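Local coordinates for protein 3-hexulose-6-phosphate synthase (PDB 3AJX) that is a synthase of the orotidine 5'-phosphate decarboxylase/HUMPS family, built as a TIM barrel and modelled here with a magnesium ion, at residues V56-K61 / D79-L84; I72-G77 / H102-V107. The protein carries 1 engineered substitution. All blocks are in the same frame, centred on the assembly; numbering follows the deposited sequence.

Overall arrangement
Both contacts belong to one sector of an eight-stranded parallel barrel, their centres about 8 Å apart. Contact 1 pairs neighbouring strands 55-62 and 80-84 and carries D59, which with E30 forms the magnesium site; contact 2 contributes no residue to it. Contact 2 lies further out, its centre about 14 Å from the centre of the chain, against about 7 Å for that of contact 1, where the end of helix 66-75 meets the run into strand 105-109. That helix connects the two strands of contact 1, and strand 105-109 continues the sheet beside 80-84: V81 O lies 2.8 Å from V107 N, a probable hydrogen bond. Between the layers, F74 CE2 packs 3.4 Å from V81 CG1.

Contact 1: residues V56-K61 / D79-L84; sequences VFADMK and DLVTVL. With MG (magnesium ion), chain F.
Two parallel strands join here through backbone bonds of V56 and A58, helped by the D79 carboxylate, and then through the T82 hydroxyl. V56 O accepts from both D79 N (2.8 Å) and L80 N, each in the carbonyl plane, while V56 N gives a nearly straight bond (175°) to the anti lone pair of D79 OD1. That carboxylate oxygen also meets K48 in a salt bridge. A58 then bonds through both its polar atoms: its N donates to L80 O at 2.8 Å, and its O receives T82 N. Beyond it the chain folds into an inverse gamma turn centred on D59. T82 OG1, set between its own backbone N and carbonyl carbon (chi1 57°), points into this bend, donating to the anti lone pair of D59 OD1 at 2.7 Å and accepting K61 N at 2.9 Å. One oxygen of D59 is thus steadied by T82, a second-shell residue, while OD2 binds magnesium at 2.1 Å. K61 NZ forms a salt bridge to the same OD2 at 2.8 Å and should add to the neutralisation of the carboxylate. On the face shared by F57 and L80, leucine CD1 sits at the phenyl edge, 4.0 Å from F57 CD1. Helix 66-75 links the strands into a beta-alpha-beta unit of the barrel and covers M60 and V81; strands 28-31 and 105-109 flank the pair, and L84 packs on L84 of the second subunit.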
loop_
_atom_site.group_PDB
_atom_site.type_symbol
_atom_site.label_atom_id
_atom_site.label_comp_id
_atom_site.label_asym_id
_atom_site.label_seq_id
_atom_site.Cartn_x
_atom_site.Cartn_y
_atom_site.Cartn_z
ATOM N N VAL A 56 -17.839 6.814 -3.058
ATOM C CA VAL A 56 -16.421 7.035 -3.322
ATOM C C VAL A 56 -15.593 5.964 -2.617
ATOM O O VAL A 56 -15.670 5.791 -1.403
ATOM C CB VAL A 56 -15.993 8.444 -2.874
ATOM C CG1 VAL A 56 -14.488 8.604 -3.008
ATOM C CG2 VAL A 56 -16.698 9.487 -3.744
ATOM N N PHE A 57 -14.803 5.256 -3.416
ATOM C CA PHE A 57 -13.968 4.135 -2.988
ATOM C C PHE A 57 -12.489 4.553 -2.994
ATOM O O PHE A 57 -11.940 4.879 -4.044
ATOM C CB PHE A 57 -14.247 3.008 -3.993
ATOM C CG PHE A 57 -13.547 1.710 -3.723
ATOM C CD1 PHE A 57 -14.281 0.588 -3.346
ATOM C CD2 PHE A 57 -12.193 1.560 -4.004
ATOM C CE1 PHE A 57 -13.684 -0.669 -3.266
ATOM C CE2 PHE A 57 -11.588 0.310 -3.927
ATOM C CZ PHE A 57 -12.340 -0.809 -3.559
ATOM N N ALA A 58 -11.855 4.563 -1.823
ATOM C CA ALA A 58 -10.439 4.931 -1.726
ATOM C C ALA A 58 -9.614 3.650 -1.637
ATOM O O ALA A 58 -9.670 2.944 -0.627
ATOM C CB ALA A 58 -10.199 5.811 -0.492
ATOM N N ASP A 59 -8.864 3.353 -2.697
ATOM C CA ASP A 59 -8.051 2.139 -2.755
ATOM C C ASP A 59 -6.729 2.315 -2.015
ATOM O O ASP A 59 -5.652 2.349 -2.621
ATOM C CB ASP A 59 -7.780 1.761 -4.216
ATOM C CG ASP A 59 -7.504 0.279 -4.395
ATOM O OD1 ASP A 59 -7.328 -0.427 -3.381
ATOM O OD2 ASP A 59 -7.461 -0.180 -5.556
ATOM N N MET A 60 -6.820 2.415 -0.693
ATOM C CA MET A 60 -5.649 2.597 0.158
ATOM C C MET A 60 -4.732 1.378 0.180
ATOM O O MET A 60 -3.513 1.514 0.287
ATOM C CB MET A 60 -6.099 2.902 1.591
ATOM C CG MET A 60 -6.919 4.168 1.760
ATOM S SD MET A 60 -5.938 5.673 1.560
ATOM C CE MET A 60 -5.227 5.863 3.212
ATOM N N LYS A 61 -5.326 0.190 0.065
ATOM C CA LYS A 61 -4.577 -1.065 0.125
ATOM C C LYS A 61 -3.726 -1.065 1.391
ATOM O O LYS A 61 -2.545 -1.411 1.374
ATOM C CB LYS A 61 -3.693 -1.257 -1.114
ATOM C CG LYS A 61 -4.451 -1.754 -2.340
ATOM C CD LYS A 61 -3.495 -2.162 -3.453
ATOM C CE LYS A 61 -4.241 -2.690 -4.670
ATOM N NZ LYS A 61 -5.120 -1.652 -5.278
ATOM N N ASP A 79 -16.205 6.667 1.192
ATOM C CA ASP A 79 -17.341 5.933 1.729
ATOM C C ASP A 79 -16.888 4.502 1.977
ATOM O O ASP A 79 -17.422 3.807 2.838
ATOM C CB ASP A 79 -18.498 5.938 0.732
ATOM C CG ASP A 79 -19.050 7.327 0.496
ATOM O OD1 ASP A 79 -18.959 7.817 -0.651
ATOM O OD2 ASP A 79 -19.566 7.924 1.468
ATOM N N LEU A 80 -15.891 4.079 1.206
ATOM C CA LEU A 80 -15.328 2.740 1.315
ATOM C C LEU A 80 -13.812 2.838 1.201
ATOM O O LEU A 80 -13.294 3.671 0.457
ATOM C CB LEU A 80 -15.853 1.844 0.186
ATOM C CG LEU A 80 -17.354 1.539 0.140
ATOM C CD1 LEU A 80 -17.693 0.861 -1.186
ATOM C CD2 LEU A 80 -17.737 0.659 1.317
ATOM N N VAL A 81 -13.107 1.986 1.938
ATOM C CA VAL A 81 -11.652 1.967 1.903
ATOM C C VAL A 81 -11.189 0.521 1.822
ATOM O O VAL A 81 -11.850 -0.374 2.349
ATOM C CB VAL A 81 -11.039 2.604 3.170
ATOM C CG1 VAL A 81 -11.495 4.048 3.301
ATOM C CG2 VAL A 81 -11.430 1.803 4.397
ATOM N N THR A 82 -10.066 0.293 1.150
ATOM C CA THR A 82 -9.538 -1.058 1.035
ATOM C C THR A 82 -8.388 -1.315 1.984
ATOM O O THR A 82 -7.571 -0.431 2.254
ATOM C CB THR A 82 -9.026 -1.389 -0.390
ATOM O OG1 THR A 82 -8.020 -0.450 -0.787
ATOM C CG2 THR A 82 -10.161 -1.370 -1.376
ATOM N N VAL A 83 -8.350 -2.543 2.488
ATOM C CA VAL A 83 -7.298 -3.024 3.370
ATOM C C VAL A 83 -6.905 -4.333 2.702
ATOM O O VAL A 83 -7.772 -5.055 2.208
ATOM C CB VAL A 83 -7.823 -3.329 4.787
ATOM C CG1 VAL A 83 -6.701 -3.910 5.649
ATOM C CG2 VAL A 83 -8.381 -2.070 5.415
ATOM N N LEU A 84 -5.613 -4.633 2.660
ATOM C CA LEU A 84 -5.148 -5.867 2.030
ATOM C C LEU A 84 -5.492 -7.106 2.847
ATOM O O LEU A 84 -5.388 -7.103 4.071
ATOM C CB LEU A 84 -3.632 -5.827 1.822
ATOM C CG LEU A 84 -3.114 -4.815 0.804
ATOM C CD1 LEU A 84 -1.587 -4.862 0.753
ATOM C CD2 LEU A 84 -3.708 -5.132 -0.564
HETATM MG MG MG F . -8.327 -1.358 -7.055
HETATM O O HOH W 1 -6.919 -2.820 -7.078
HETATM O O HOH W 2 -9.667 -1.755 -7.817
HETATM O O HOH W 3 -8.924 -2.431 -5.292
#

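Contact 2: residues I72-G77 / H102-V107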
loop_
_atom_site.group_PDB
_atom_site.type_symbol
_atom_site.label_atom_id
_atom_site.label_comp_id
_atom_site.label_asym_id
_atom_site.label_seq_id
_atom_site.Cartn_x
_atom_site.Cartn_y
_atom_site.Cartn_z
ATOM N N ILE A 72 -8.377 8.334 8.278
ATOM C CA ILE A 72 -8.044 9.526 7.508
ATOM C C ILE A 72 -8.694 9.525 6.127
ATOM O O ILE A 72 -9.063 10.583 5.611
ATOM C CB ILE A 72 -6.504 9.735 7.405
ATOM C CG1 ILE A 72 -5.845 8.591 6.627
ATOM C CG2 ILE A 72 -5.915 9.861 8.810
ATOM C CD1 ILE A 72 -4.330 8.749 6.489
ATOM N N ALA A 73 -8.861 8.344 5.534
ATOM C CA ALA A 73 -9.496 8.249 4.221
ATOM C C ALA A 73 -10.996 8.546 4.345
ATOM O O ALA A 73 -11.572 9.249 3.510
ATOM C CB ALA A 73 -9.272 6.856 3.630
ATOM N N PHE A 74 -11.627 8.009 5.386
ATOM C CA PHE A 74 -13.050 8.249 5.617
ATOM C C PHE A 74 -13.292 9.732 5.873
ATOM O O PHE A 74 -14.228 10.323 5.330
ATOM C CB PHE A 74 -13.545 7.439 6.823
ATOM C CG PHE A 74 -13.716 5.968 6.549
ATOM C CD1 PHE A 74 -13.376 5.030 7.519
ATOM C CD2 PHE A 74 -14.235 5.521 5.339
ATOM C CE1 PHE A 74 -13.551 3.669 7.290
ATOM C CE2 PHE A 74 -14.417 4.156 5.100
ATOM C CZ PHE A 74 -14.073 3.230 6.078
ATOM N N LYS A 75 -12.443 10.332 6.700
ATOM C CA LYS A 75 -12.580 11.744 7.025
ATOM C C LYS A 75 -12.363 12.625 5.804
ATOM O O LYS A 75 -12.898 13.733 5.725
ATOM C CB LYS A 75 -11.603 12.125 8.140
ATOM C CG LYS A 75 -12.035 11.595 9.503
ATOM C CD LYS A 75 -11.120 12.046 10.628
ATOM C CE LYS A 75 -11.719 11.666 11.978
ATOM N NZ LYS A 75 -10.961 12.246 13.123
ATOM N N ALA A 76 -11.590 12.121 4.845
ATOM C CA ALA A 76 -11.309 12.860 3.621
ATOM C C ALA A 76 -12.465 12.754 2.625
ATOM O O ALA A 76 -12.436 13.384 1.568
ATOM C CB ALA A 76 -10.019 12.351 2.982
ATOM N N GLY A 77 -13.472 11.945 2.954
ATOM C CA GLY A 77 -14.624 11.816 2.075
ATOM C C GLY A 77 -14.914 10.445 1.495
ATOM O O GLY A 77 -15.914 10.265 0.798
ATOM N N HIS A 102 -17.847 5.575 11.607
ATOM C CA HIS A 102 -18.314 6.540 10.616
ATOM C C HIS A 102 -19.504 6.048 9.802
ATOM O O HIS A 102 -19.941 6.728 8.875
ATOM C CB HIS A 102 -17.182 6.888 9.645
ATOM C CG HIS A 102 -16.026 7.582 10.289
ATOM N ND1 HIS A 102 -16.111 8.868 10.778
ATOM C CD2 HIS A 102 -14.763 7.167 10.547
ATOM C CE1 HIS A 102 -14.954 9.214 11.311
ATOM N NE2 HIS A 102 -14.117 8.197 11.184
ATOM N N ASN A 103 -20.031 4.881 10.156
ATOM C CA ASN A 103 -21.148 4.293 9.423
ATOM C C ASN A 103 -20.755 4.143 7.957
ATOM O O ASN A 103 -21.530 4.450 7.050
ATOM C CB ASN A 103 -22.400 5.168 9.539
ATOM C CG ASN A 103 -22.911 5.259 10.960
ATOM O OD1 ASN A 103 -23.206 4.243 11.592
ATOM N ND2 ASN A 103 -23.016 6.478 11.475
ATOM N N LYS A 104 -19.528 3.682 7.738
ATOM C CA LYS A 104 -19.020 3.472 6.391
ATOM C C LYS A 104 -18.524 2.037 6.282
ATOM O O LYS A 104 -18.885 1.202 7.112
ATOM C CB LYS A 104 -17.921 4.493 6.080
ATOM C CG LYS A 104 -18.498 5.898 5.855
ATOM C CD LYS A 104 -17.440 6.956 5.590
ATOM C CE LYS A 104 -18.096 8.286 5.217
ATOM N NZ LYS A 104 -17.109 9.381 4.980
ATOM N N GLY A 105 -17.713 1.724 5.279
ATOM C CA GLY A 105 -17.290 0.344 5.164
ATOM C C GLY A 105 -15.908 0.023 4.649
ATOM O O GLY A 105 -15.269 0.816 3.961
ATOM N N VAL A 106 -15.458 -1.176 4.996
ATOM C CA VAL A 106 -14.161 -1.665 4.580
ATOM C C VAL A 106 -14.309 -2.763 3.545
ATOM O O VAL A 106 -15.157 -3.651 3.672
ATOM C CB VAL A 106 -13.366 -2.250 5.771
ATOM C CG1 VAL A 106 -12.127 -2.972 5.264
ATOM C CG2 VAL A 106 -12.969 -1.142 6.726
ATOM N N VAL A 107 -13.481 -2.685 2.512
ATOM C CA VAL A 107 -13.456 -3.689 1.468
ATOM C C VAL A 107 -12.080 -4.319 1.582
ATOM O O VAL A 107 -11.071 -3.619 1.580
ATOM C CB VAL A 107 -13.612 -3.059 0.072
ATOM C CG1 VAL A 107 -13.386 -4.122 -1.016
ATOM C CG2 VAL A 107 -14.996 -2.448 -0.054
HETATM O O HOH W 4 -18.298 10.294 2.326
#
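H102 places its imidazole against helix 66-75, where CD2 lies 3.9 Å from F74 CB. The two rings are oblique, their planes at 54°, and K75 CE approaches the imidazole edge near CE1. H102 NE2 is hydrogen-bonded to D71 on the facing helix, consistent with a fixed orientation of the ring. N103 follows with positive phi and ends its helix in a Schellman motif. K104 carries the centre of the contact: its CB stands over one face of the F74 ring, 4.0 Å from the centroid, in a CH-pi contact offset toward the rim. From there the extended chain runs past the ring, CD 3.5 Å from F74 CD2, to bring NZ to the helix end. NZ bonds A78 O, gives a weak bond to F74 O at 3.1 Å, and reaches G77 O through a water that accepts from it. G77 itself ends helix 66-75 in a second Schellman motif. G105 opens the strand, its O in the plane of the F74 ring at the edge, 3.4 Å from CZ. With F74 also packed on A99 of helix 89-102 and V81 of strand 80-84, this is the helix-on-sheet packing of a (beta-alpha)8, or TIM, barrel.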